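Local coordinates for ESX secretion system protein EccC (Thermomonospora curvata, PDB 4NH0), which forms part of the ESX (type VII) secretion system that exports EsxA and EsxB, has weak ATPase activity and might be its translocase subunit, at residues A[912-924]-A[930-942]. Residues are numbered along the deposited sequence; the frame is centred on the assembly and turned at random.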
loop_
_atom_site.group_PDB
_atom_site.type_symbol
_atom_site.label_atom_id
_atom_site.label_comp_id
_atom_site.label_asym_id
_atom_site.label_seq_id
_atom_site.Cartn_x
_atom_site.Cartn_y
_atom_site.Cartn_z
ATOM N N LEU A 912 27.473 -32.678 -7.548
ATOM C CA LEU A 912 27.800 -32.997 -6.167
ATOM C C LEU A 912 29.308 -33.027 -5.984
ATOM O O LEU A 912 30.032 -33.429 -6.893
ATOM C CB LEU A 912 27.191 -34.339 -5.760
ATOM C CG LEU A 912 25.668 -34.412 -5.673
ATOM C CD1 LEU A 912 25.243 -35.768 -5.148
ATOM C CD2 LEU A 912 25.132 -33.301 -4.790
ATOM N N PRO A 913 29.787 -32.592 -4.809
ATOM C CA PRO A 913 31.212 -32.605 -4.469
ATOM C C PRO A 913 31.873 -33.951 -4.746
ATOM O O PRO A 913 31.252 -34.994 -4.558
ATOM C CB PRO A 913 31.209 -32.298 -2.974
ATOM C CG PRO A 913 30.013 -31.446 -2.788
ATOM C CD PRO A 913 28.979 -31.977 -3.743
ATOM N N SER A 914 33.118 -33.916 -5.202
ATOM C CA SER A 914 33.855 -35.132 -5.509
ATOM C C SER A 914 34.295 -35.834 -4.234
ATOM O O SER A 914 34.174 -35.285 -3.141
ATOM C CB SER A 914 35.070 -34.817 -6.379
ATOM O OG SER A 914 36.013 -34.040 -5.662
ATOM N N ALA A 915 34.807 -37.050 -4.380
ATOM C CA ALA A 915 35.315 -37.806 -3.245
ATOM C C ALA A 915 36.548 -37.129 -2.659
ATOM O O ALA A 915 36.818 -37.237 -1.465
ATOM C CB ALA A 915 35.637 -39.229 -3.657
ATOM N N ALA A 916 37.288 -36.427 -3.510
ATOM C CA ALA A 916 38.501 -35.740 -3.090
ATOM C C ALA A 916 38.179 -34.444 -2.357
ATOM O O ALA A 916 39.050 -33.843 -1.730
ATOM C CB ALA A 916 39.389 -35.461 -4.288
ATOM N N GLU A 917 36.925 -34.016 -2.445
ATOM C CA GLU A 917 36.480 -32.800 -1.774
ATOM C C GLU A 917 35.781 -33.109 -0.456
ATOM O O GLU A 917 36.099 -32.522 0.575
ATOM C CB GLU A 917 35.541 -32.001 -2.679
ATOM C CG GLU A 917 36.223 -31.326 -3.854
ATOM C CD GLU A 917 35.248 -30.573 -4.736
ATOM O OE1 GLU A 917 34.163 -31.117 -5.025
ATOM O OE2 GLU A 917 35.564 -29.434 -5.138
ATOM N N SER A 918 34.832 -34.037 -0.498
ATOM C CA SER A 918 34.001 -34.344 0.659
ATOM C C SER A 918 34.711 -35.230 1.674
ATOM O O SER A 918 34.512 -35.088 2.879
ATOM C CB SER A 918 32.706 -35.023 0.212
ATOM O OG SER A 918 32.964 -36.327 -0.279
ATOM N N GLY A 919 35.536 -36.145 1.181
ATOM C CA GLY A 919 36.170 -37.126 2.039
ATOM C C GLY A 919 35.313 -38.370 2.116
ATOM O O GLY A 919 34.635 -38.716 1.151
ATOM N N THR A 920 35.325 -39.038 3.265
ATOM C CA THR A 920 34.547 -40.258 3.449
ATOM C C THR A 920 33.044 -39.988 3.448
ATOM O O THR A 920 32.241 -40.909 3.321
ATOM C CB THR A 920 34.923 -40.974 4.757
ATOM O OG1 THR A 920 34.957 -40.026 5.829
ATOM C CG2 THR A 920 36.287 -41.627 4.629
ATOM N N ARG A 921 32.667 -38.722 3.590
ATOM C CA ARG A 921 31.266 -38.331 3.526
ATOM C C ARG A 921 30.742 -38.464 2.103
ATOM O O ARG A 921 31.471 -38.229 1.142
ATOM C CB ARG A 921 31.090 -36.900 4.023
ATOM C CG ARG A 921 31.747 -36.643 5.361
ATOM C CD ARG A 921 32.330 -35.250 5.416
ATOM N NE ARG A 921 31.300 -34.226 5.298
ATOM C CZ ARG A 921 31.550 -32.950 5.033
ATOM N NH1 ARG A 921 32.799 -32.544 4.854
ATOM N NH2 ARG A 921 30.554 -32.081 4.945
ATOM N N ILE A 922 29.476 -38.842 1.972
ATOM C CA ILE A 922 28.879 -39.059 0.662
ATOM C C ILE A 922 27.686 -38.141 0.427
ATOM O O ILE A 922 26.637 -38.317 1.041
ATOM C CB ILE A 922 28.420 -40.517 0.489
ATOM C CG1 ILE A 922 29.532 -41.482 0.897
ATOM C CG2 ILE A 922 27.982 -40.771 -0.941
ATOM C CD1 ILE A 922 29.116 -42.933 0.879
ATOM N N PRO A 923 27.846 -37.154 -0.465
ATOM C CA PRO A 923 26.734 -36.269 -0.819
ATOM C C PRO A 923 25.661 -37.019 -1.596
ATOM O O PRO A 923 25.989 -37.807 -2.479
ATOM C CB PRO A 923 27.399 -35.199 -1.685
ATOM C CG PRO A 923 28.588 -35.878 -2.262
ATOM C CD PRO A 923 29.076 -36.814 -1.197
ATOM N N ILE A 924 24.397 -36.782 -1.264
ATOM C CA ILE A 924 23.297 -37.461 -1.937
ATOM C C ILE A 924 22.380 -36.466 -2.635
ATOM O O ILE A 924 21.537 -36.848 -3.444
ATOM C CB ILE A 924 22.468 -38.308 -0.955
ATOM C CG1 ILE A 924 21.852 -37.422 0.127
ATOM C CG2 ILE A 924 23.331 -39.390 -0.329
ATOM C CD1 ILE A 924 21.020 -38.179 1.132
ATOM N N SER A 930 19.127 -23.960 1.729
ATOM C CA SER A 930 20.213 -23.118 1.239
ATOM C C SER A 930 20.854 -23.673 -0.027
ATOM O O SER A 930 21.886 -23.174 -0.471
ATOM C CB SER A 930 21.278 -22.949 2.324
ATOM O OG SER A 930 21.734 -24.206 2.790
ATOM N N LEU A 931 20.235 -24.702 -0.598
ATOM C CA LEU A 931 20.734 -25.359 -1.806
ATOM C C LEU A 931 22.162 -25.866 -1.635
ATOM O O LEU A 931 22.934 -25.904 -2.589
ATOM C CB LEU A 931 20.652 -24.416 -3.008
ATOM C CG LEU A 931 19.248 -24.009 -3.452
ATOM C CD1 LEU A 931 19.314 -23.102 -4.664
ATOM C CD2 LEU A 931 18.413 -25.236 -3.756
ATOM N N SER A 932 22.501 -26.257 -0.412
ATOM C CA SER A 932 23.823 -26.787 -0.110
ATOM C C SER A 932 23.769 -28.308 -0.006
ATOM O O SER A 932 22.733 -28.867 0.344
ATOM C CB SER A 932 24.360 -26.172 1.185
ATOM O OG SER A 932 23.393 -26.228 2.216
ATOM N N PRO A 933 24.884 -28.984 -0.327
ATOM C CA PRO A 933 24.945 -30.451 -0.338
ATOM C C PRO A 933 24.539 -31.103 0.982
ATOM O O PRO A 933 24.820 -30.570 2.055
ATOM C CB PRO A 933 26.419 -30.731 -0.640
ATOM C CG PRO A 933 26.863 -29.553 -1.414
ATOM C CD PRO A 933 26.140 -28.386 -0.814
ATOM N N VAL A 934 23.879 -32.252 0.883
ATOM C CA VAL A 934 23.498 -33.043 2.046
ATOM C C VAL A 934 24.305 -34.334 2.062
ATOM O O VAL A 934 24.305 -35.080 1.087
ATOM C CB VAL A 934 21.993 -33.366 2.046
ATOM C CG1 VAL A 934 21.652 -34.317 3.176
ATOM C CG2 VAL A 934 21.179 -32.090 2.154
ATOM N N TYR A 935 24.991 -34.595 3.170
ATOM C CA TYR A 935 25.928 -35.710 3.233
ATOM C C TYR A 935 25.442 -36.875 4.085
ATOM O O TYR A 935 24.575 -36.720 4.942
ATOM C CB TYR A 935 27.279 -35.233 3.772
ATOM C CG TYR A 935 27.928 -34.148 2.949
ATOM C CD1 TYR A 935 28.664 -34.456 1.815
ATOM C CD2 TYR A 935 27.812 -32.814 3.313
ATOM C CE1 TYR A 935 29.259 -33.466 1.062
ATOM C CE2 TYR A 935 28.404 -31.819 2.567
ATOM C CZ TYR A 935 29.127 -32.151 1.443
ATOM O OH TYR A 935 29.717 -31.159 0.700
ATOM N N LEU A 936 26.021 -38.044 3.831
ATOM C CA LEU A 936 25.836 -39.216 4.675
ATOM C C LEU A 936 27.194 -39.700 5.163
ATOM O O LEU A 936 28.039 -40.098 4.365
ATOM C CB LEU A 936 25.118 -40.333 3.919
ATOM C CG LEU A 936 23.626 -40.151 3.650
ATOM C CD1 LEU A 936 23.076 -41.358 2.914
ATOM C CD2 LEU A 936 22.877 -39.925 4.950
ATOM N N ASP A 937 27.405 -39.662 6.472
ATOM C CA ASP A 937 28.686 -40.056 7.043
ATOM C C ASP A 937 28.557 -41.359 7.826
ATOM O O ASP A 937 28.084 -41.366 8.961
ATOM C CB ASP A 937 29.232 -38.944 7.937
ATOM C CG ASP A 937 30.615 -39.249 8.469
ATOM O OD1 ASP A 937 31.074 -38.525 9.374
ATOM O OD2 ASP A 937 31.241 -40.213 7.983
ATOM N N PHE A 938 28.992 -42.456 7.214
ATOM C CA PHE A 938 28.852 -43.780 7.811
ATOM C C PHE A 938 29.871 -44.052 8.915
ATOM O O PHE A 938 30.009 -45.185 9.371
ATOM C CB PHE A 938 28.966 -44.859 6.733
ATOM C CG PHE A 938 27.802 -44.894 5.787
ATOM C CD1 PHE A 938 26.547 -45.274 6.228
ATOM C CD2 PHE A 938 27.962 -44.560 4.455
ATOM C CE1 PHE A 938 25.473 -45.311 5.362
ATOM C CE2 PHE A 938 26.891 -44.596 3.584
ATOM C CZ PHE A 938 25.647 -44.972 4.039
ATOM N N ASN A 939 30.586 -43.017 9.340
ATOM C CA ASN A 939 31.495 -43.139 10.471
ATOM C C ASN A 939 30.824 -42.648 11.746
ATOM O O ASN A 939 31.296 -42.910 12.851
ATOM C CB ASN A 939 32.788 -42.361 10.219
ATOM C CG ASN A 939 33.660 -43.009 9.162
ATOM O OD1 ASN A 939 33.613 -44.221 8.960
ATOM N ND2 ASN A 939 34.467 -42.200 8.485
ATOM N N THR A 940 29.717 -41.934 11.576
ATOM C CA THR A 940 28.954 -41.413 12.702
ATOM C C THR A 940 27.694 -42.240 12.930
ATOM O O THR A 940 27.460 -42.743 14.029
ATOM C CB THR A 940 28.569 -39.942 12.482
ATOM O OG1 THR A 940 27.882 -39.809 11.233
ATOM C CG2 THR A 940 29.811 -39.069 12.460
ATOM N N ASP A 941 26.885 -42.377 11.886
ATOM C CA ASP A 941 25.688 -43.206 11.942
ATOM C C ASP A 941 25.763 -44.301 10.882
ATOM O O ASP A 941 25.825 -44.013 9.689
ATOM C CB ASP A 941 24.433 -42.357 11.754
ATOM C CG ASP A 941 24.218 -41.376 12.890
ATOM O OD1 ASP A 941 24.678 -41.659 14.015
ATOM O OD2 ASP A 941 23.589 -40.323 12.659
ATOM N N PRO A 942 25.754 -45.566 11.322
ATOM C CA PRO A 942 26.034 -46.732 10.477
ATOM C C PRO A 942 24.952 -47.084 9.454
ATOM O O PRO A 942 25.276 -47.704 8.442
ATOM C CB PRO A 942 26.180 -47.865 11.496
ATOM C CG PRO A 942 25.357 -47.438 12.648
ATOM C CD PRO A 942 25.502 -45.950 12.722
#
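The antiparallel β-hairpin of strands 922-927 and 933-936, in the third FtsK domain, pairs I922 with L936 and P923 with Y935. Around the hydrogen-bonded pair I922 N gives to L936 O (3.1 Å), while L936 N returns a bond to I922 O; I924 N then bonds V934 O, continuing the ladder. P923, which has no N-H to give, suits its non-hydrogen-bonded position, where its CA approaches V934 O at 3.3 Å in a CA-H...O contact.

On the face shared by P923 and Y935, a tyrosine's broad ring can take a cation on one face while its flank packs on proline. The R921 chain, bent at chi2 (144°) and chi3 (63°), doubles back over the ring in a cation-pi contact, CZ lying 4.2 Å from the centroid. The guanidinium is not flat on the ring: the planes are 54° apart, and NH2 dips toward the CD2-CE2 rim. P923 CB packs 3.7 Å from Y935 CE1, S918 CB comes near the same atom, and P913 CG approaches Y935 OH. An alanine in place of Y935 would probably leave the R921 guanidinium without its aromatic platform and open a gap between P913, S918 and P923. S918 OG bonds R921 O (2.8 Å) and also R968 of helix 954-968, tying the short helix 915-918 to the strand that follows.

I922 and L936 turn their branched, apolar chains to the other, buried side; there I924 CG2 meets L936 CD1 at 3.8 Å, both residues resting on F1130, and I922 CD1 reaches the edge of the F938 ring. Because strand 922-927 also pairs antiparallel with strand 1136-1144, which carries ATP-binding T1142 and A1143, the hairpin extends the antiparallel side of the P-loop NTPase sheet of this FtsK/SpoIIIE-family domain.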